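Local coordinates for envelopment polyprotein (Bovine Schmallenberg virus BH80/Germany/2011, PDB 7A56) that drives fusion of the viral and host membranes as a class II fusion glycoprotein, here as its Gc fusion domains in the postfusion form, at the interface of chains A and B. Residues are numbered along the deposited sequence; one frame, centred on the assembly and turned at random. Chains: chain A/B, Envelopment polyprotein.

Contact 1: the interface of chains A and B. Residues chain A 283-285, 295, 297; chain B 138-143, 153-155.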
# COMPACT_ATOMS: atom_id res chain seq x y z
N ASP A 283 40.59 6.59 -21.32
CA ASP A 283 41.87 6.08 -21.83
C ASP A 283 42.56 7.26 -22.48
O ASP A 283 42.07 8.39 -22.43
CB ASP A 283 41.62 4.87 -22.79
CG ASP A 283 42.78 3.87 -22.79
OD1 ASP A 283 43.92 4.30 -22.51
OD2 ASP A 283 42.57 2.67 -23.13
N TYR A 284 43.73 7.01 -23.07
CA TYR A 284 44.42 8.11 -23.71
C TYR A 284 45.29 7.58 -24.85
O TYR A 284 45.66 6.39 -24.87
CB TYR A 284 45.31 8.85 -22.68
CG TYR A 284 46.44 8.02 -22.04
CD1 TYR A 284 46.20 7.27 -20.88
CD2 TYR A 284 47.73 8.01 -22.56
CE1 TYR A 284 47.18 6.53 -20.29
CE2 TYR A 284 48.74 7.24 -21.97
CZ TYR A 284 48.47 6.53 -20.84
OH TYR A 284 49.43 5.77 -20.25
N VAL A 285 45.67 8.51 -25.74
CA VAL A 285 46.54 8.27 -26.90
C VAL A 285 47.82 9.08 -26.73
O VAL A 285 47.81 10.18 -26.14
CB VAL A 285 45.79 8.62 -28.21
CG1 VAL A 285 46.64 8.65 -29.38
CG2 VAL A 285 44.67 7.54 -28.48
N ILE A 295 40.74 10.23 -24.00
CA ILE A 295 39.57 9.65 -24.68
C ILE A 295 38.57 9.33 -23.60
O ILE A 295 38.86 8.55 -22.69
CB ILE A 295 39.93 8.41 -25.51
CG1 ILE A 295 41.29 8.58 -26.26
CG2 ILE A 295 38.70 8.01 -26.46
CD1 ILE A 295 41.22 9.38 -27.49
N ARG A 297 34.75 8.17 -23.11
CA ARG A 297 33.58 7.66 -23.83
C ARG A 297 32.35 7.62 -22.95
O ARG A 297 31.24 7.40 -23.48
CB ARG A 297 33.84 6.26 -24.38
CG ARG A 297 34.92 6.19 -25.48
CD ARG A 297 35.52 4.76 -25.55
NE ARG A 297 36.61 4.76 -26.55
CZ ARG A 297 36.47 4.55 -27.87
NH1 ARG A 297 35.28 4.24 -28.41
NH2 ARG A 297 37.53 4.64 -28.67
N LYS B 138 44.15 4.70 -33.27
CA LYS B 138 43.48 4.68 -31.99
C LYS B 138 42.21 3.82 -32.08
O LYS B 138 41.80 3.38 -33.16
CB LYS B 138 43.16 6.11 -31.53
CG LYS B 138 42.07 6.74 -32.34
CD LYS B 138 42.35 8.20 -32.64
CE LYS B 138 42.41 9.04 -31.41
NZ LYS B 138 41.05 9.42 -30.88
N CYS B 139 41.65 3.53 -30.91
CA CYS B 139 40.44 2.71 -30.84
C CYS B 139 39.34 3.37 -31.67
O CYS B 139 39.23 4.60 -31.67
CB CYS B 139 40.02 2.55 -29.40
SG CYS B 139 41.12 1.53 -28.39
N PRO B 140 38.54 2.60 -32.42
CA PRO B 140 37.44 3.20 -33.19
C PRO B 140 36.36 3.79 -32.27
O PRO B 140 36.24 3.40 -31.11
CB PRO B 140 36.89 2.02 -34.00
CG PRO B 140 37.18 0.80 -33.12
CD PRO B 140 38.59 1.14 -32.58
N SER B 141 35.67 4.82 -32.78
CA SER B 141 34.52 5.48 -32.08
C SER B 141 33.29 5.33 -32.95
O SER B 141 33.29 5.80 -34.09
CB SER B 141 34.74 6.99 -31.84
OG SER B 141 36.00 7.30 -31.27
N PRO B 142 32.28 4.63 -32.48
CA PRO B 142 32.28 3.90 -31.22
C PRO B 142 33.00 2.57 -31.40
O PRO B 142 33.34 2.22 -32.53
CB PRO B 142 30.80 3.65 -30.98
CG PRO B 142 30.33 3.36 -32.40
CD PRO B 142 31.04 4.39 -33.23
N ILE B 143 33.21 1.85 -30.30
CA ILE B 143 33.57 0.44 -30.41
C ILE B 143 32.42 -0.29 -31.09
O ILE B 143 31.27 -0.24 -30.58
CB ILE B 143 33.84 -0.15 -29.00
CG1 ILE B 143 34.91 0.64 -28.21
CG2 ILE B 143 34.09 -1.67 -29.07
CD1 ILE B 143 36.31 0.74 -28.90
N SER B 153 37.67 -1.87 -24.35
CA SER B 153 38.80 -1.55 -25.25
C SER B 153 40.00 -1.09 -24.43
O SER B 153 39.86 -0.60 -23.30
CB SER B 153 38.44 -0.47 -26.28
OG SER B 153 38.09 0.75 -25.63
N LYS B 154 41.18 -1.20 -25.04
CA LYS B 154 42.39 -0.61 -24.49
C LYS B 154 43.20 -0.00 -25.63
O LYS B 154 43.48 -0.68 -26.63
CB LYS B 154 43.25 -1.64 -23.75
CG LYS B 154 42.78 -1.87 -22.28
CD LYS B 154 43.65 -2.86 -21.51
CE LYS B 154 43.10 -3.07 -20.07
NZ LYS B 154 43.44 -1.92 -19.18
N GLU B 155 43.53 1.29 -25.48
CA GLU B 155 44.43 2.01 -26.37
C GLU B 155 45.86 1.54 -26.11
O GLU B 155 46.16 0.90 -25.08
CB GLU B 155 44.40 3.52 -26.11
CG GLU B 155 43.05 4.21 -26.16
CD GLU B 155 42.50 4.41 -27.55
OE1 GLU B 155 43.25 4.21 -28.53
OE2 GLU B 155 41.31 4.84 -27.67
O HOH W 1 39.40 4.49 -25.98
O HOH W 2 39.79 2.53 -24.46

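Contact 2: the interface of chains A and B. Residues chain A 232-233, 235, 330-334; chain B 217, 232-234.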
# COMPACT_ATOMS: atom_id res chain seq x y z
N THR A 232 -14.87 5.21 7.56
CA THR A 232 -13.81 4.97 6.59
C THR A 232 -12.63 4.29 7.28
O THR A 232 -12.70 3.91 8.46
CB THR A 232 -13.41 6.31 5.94
OG1 THR A 232 -12.39 6.10 4.92
CG2 THR A 232 -12.85 7.23 7.03
N ILE A 233 -11.52 4.18 6.52
CA ILE A 233 -10.30 3.59 7.03
C ILE A 233 -9.16 4.37 6.37
O ILE A 233 -9.31 4.87 5.25
CB ILE A 233 -10.24 2.07 6.69
CG1 ILE A 233 -11.33 1.29 7.45
CG2 ILE A 233 -8.86 1.38 7.01
CD1 ILE A 233 -11.49 -0.11 6.95
N MET A 235 -6.24 5.29 4.16
CA MET A 235 -5.81 4.70 2.90
C MET A 235 -4.36 5.06 2.65
O MET A 235 -3.84 6.03 3.19
CB MET A 235 -6.63 5.17 1.67
CG MET A 235 -8.16 4.86 1.95
SD MET A 235 -9.23 5.33 0.57
CE MET A 235 -8.74 4.32 -0.82
N VAL A 330 -10.33 7.36 -7.37
CA VAL A 330 -10.44 6.18 -6.55
C VAL A 330 -11.89 5.70 -6.66
O VAL A 330 -12.78 6.45 -7.08
CB VAL A 330 -10.06 6.45 -5.08
CG1 VAL A 330 -8.62 6.86 -4.92
CG2 VAL A 330 -10.97 7.57 -4.45
N SER A 331 -12.12 4.46 -6.24
CA SER A 331 -13.47 3.98 -6.23
C SER A 331 -14.08 4.34 -4.85
O SER A 331 -14.13 5.52 -4.50
CB SER A 331 -13.47 2.50 -6.57
OG SER A 331 -12.52 1.74 -5.83
N SER A 332 -14.47 3.38 -4.02
CA SER A 332 -15.06 3.72 -2.71
C SER A 332 -14.00 4.14 -1.70
O SER A 332 -12.97 3.49 -1.58
CB SER A 332 -15.78 2.52 -2.11
OG SER A 332 -16.44 2.93 -0.91
N VAL A 333 -14.26 5.19 -0.91
CA VAL A 333 -13.41 5.49 0.26
C VAL A 333 -14.12 5.21 1.58
O VAL A 333 -13.61 5.58 2.65
CB VAL A 333 -12.88 6.94 0.23
CG1 VAL A 333 -12.06 7.20 -1.07
CG2 VAL A 333 -14.05 7.91 0.28
N GLY A 334 -15.29 4.58 1.55
CA GLY A 334 -15.93 4.32 2.80
C GLY A 334 -17.44 4.24 2.60
O GLY A 334 -17.92 3.95 1.51
N VAL B 217 -19.83 -3.21 -5.19
CA VAL B 217 -20.21 -2.06 -4.36
C VAL B 217 -21.26 -1.18 -5.05
O VAL B 217 -22.09 -0.56 -4.37
CB VAL B 217 -18.93 -1.28 -3.97
CG1 VAL B 217 -18.27 -0.65 -5.19
CG2 VAL B 217 -19.23 -0.11 -2.94
N THR B 232 -17.39 -1.22 1.16
CA THR B 232 -15.98 -1.54 1.09
C THR B 232 -15.17 -0.28 0.83
O THR B 232 -15.70 0.84 0.82
CB THR B 232 -15.76 -2.61 0.01
OG1 THR B 232 -14.35 -3.01 -0.04
CG2 THR B 232 -16.15 -2.02 -1.35
N ILE B 233 -13.86 -0.48 0.58
CA ILE B 233 -12.96 0.61 0.28
C ILE B 233 -11.96 0.04 -0.74
O ILE B 233 -11.66 -1.15 -0.72
CB ILE B 233 -12.25 1.11 1.57
CG1 ILE B 233 -13.26 1.77 2.54
CG2 ILE B 233 -11.10 2.15 1.33
CD1 ILE B 233 -12.69 2.02 3.89
N GLN B 234 -11.54 0.87 -1.66
CA GLN B 234 -10.55 0.42 -2.64
C GLN B 234 -9.29 -0.08 -1.92
O GLN B 234 -8.79 0.59 -1.02
CB GLN B 234 -10.19 1.57 -3.55
CG GLN B 234 -9.27 1.14 -4.70
CD GLN B 234 -9.20 2.26 -5.76
OE1 GLN B 234 -9.01 2.02 -6.93
NE2 GLN B 234 -9.40 3.47 -5.33
O HOH W 3 -18.84 1.28 0.48

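Contact 1: the interface of chains A and B
The guanidinium of A:Arg297 carries much of this contact. CG is anti to the carbonyl carbon (chi1 -66°), and the chain runs extended from CG to NE, so the flat head reaches across to the loop of chain B at residues 138-143. At the last torsion the head is turned about perpendicular to the chain. NH1 and NH2 grip the same backbone oxygen end-on. NH1 lies 3.0 Å from B:Pro140 O, in the carbonyl plane and on a lone pair. NH2 meets that oxygen from above the carbonyl plane. These two bonds should fix the rotation of the head. The side chains of A:Arg297 and B:Ile143 cross at about a right angle, and B:Ile143 CD1 lies over one guanidinium face near the rim.

B:Glu155 OE2 stands at the guanidinium edge, in plane, but its salt bridge to A:Arg297 NH2 is long at 3.9 Å. Water 1 closes the gap between A:Arg297 NE and B:Glu155 OE2, and is 2.6 Å from OE2. Water 2 continues the chain to A:Asp283 OD2 and B:Ser153 OG.

The two acids cross obliquely, with carboxylate planes 76° apart. The carboxylate carbon CG of A:Asp283 packs 3.4 Å from the B:Glu155 CG methylene. Separately, B:Glu155 N donates to A:Asp283 OD2 at 2.9 Å in a nearly straight bond (173° at H), from above the carboxylate plane. Within chain B, B:Cys139 N donates to B:Glu155 OE1 at 2.9 Å and holds that carboxylate. A:Arg297 may help B:Glu155 stay charged.

B:Lys138 is bent along its length and lays its aliphatic part across A:Val285 CG2. Its NZ ends 3.4 Å from A:Ile295 CD1.

Chain A contributes strands 281-285 and 293-296 and A:Arg297 just beyond. Chain B contributes the 138-143 loop, the end of strand 150-154 and B:Glu155 just after it. The site lies toward the end of the rod away from helix 23-40, probably in domain II, which bears the fusion loops in class II proteins.

Contact 2: the interface of chains A and B
Two loops of chain A, 232-235 and 330-334, meet the 232-234 loop of chain B, which follows strand 226-231. B:Val217 adds a minor touch. This is a loop-to-loop contact between protomers of a class II fusion protein in its postfusion trimer.

B:Ile233 is the wedge. Its CG1 is anti to the carbonyl carbon (chi1 -67°), and the chain then extends, so CD1 reaches the equivalent isoleucine of chain A. CD1 sits 3.7 Å from A:Ile233 CB, and the two side chains cross obliquely. CG1 lies against the A:Val333 carbonyl carbon and the A:Gly334 backbone. The CG2 branch turns toward A:Met235, 3.8 Å from its SD.

A backbone bond and a serine hydroxyl bond flank B:Ile233. B:Gln234 N donates to A:Ser332 O at 3.0 Å, nearly straight (167° at H) and in the carbonyl plane. A:Ser332 OG is anti to its backbone N (chi1 -174°). It donates to B:Thr232 O at 2.8 Å, from above the carbonyl plane. A:Gly334 N donates to the same hydroxyl and helps set its position. Water 3 links B:Thr232 N to A:Gly334 O at 3.0 Å from each.

The B:Gln234 chain extends alongside A:Ser331, whose OG lies 3.3 Å from B:Gln234 CB. As modelled, NE2 faces A:Ser331 N at 3.0 Å, so two donors meet. An amide turned the other way would place an oxygen there and make a hydrogen bond; the assignment of the amide is therefore doubtful.

Within chain A, A:Thr232 OG1 donates to A:Val333 O, nearly along the C=O axis, and ties its two loops together.

Contact 1 and contact 2 are about 59 Å apart along the same pair of protomers. They share no residue and no secondary-structure element. Contact 1 lies toward the end of the rod away from helix 23-40, and contact 2 lies nearer that helix. The two chains therefore touch at well-separated points along their length. Contact 1 is richer in charged side chains. Contact 2 centres on an isoleucine between backbone and hydroxyl bonds. Both include water. The assembly holds three copies, so both contacts should recur around the trimer. Together they would be expected to keep the protomers side by side in the postfusion form.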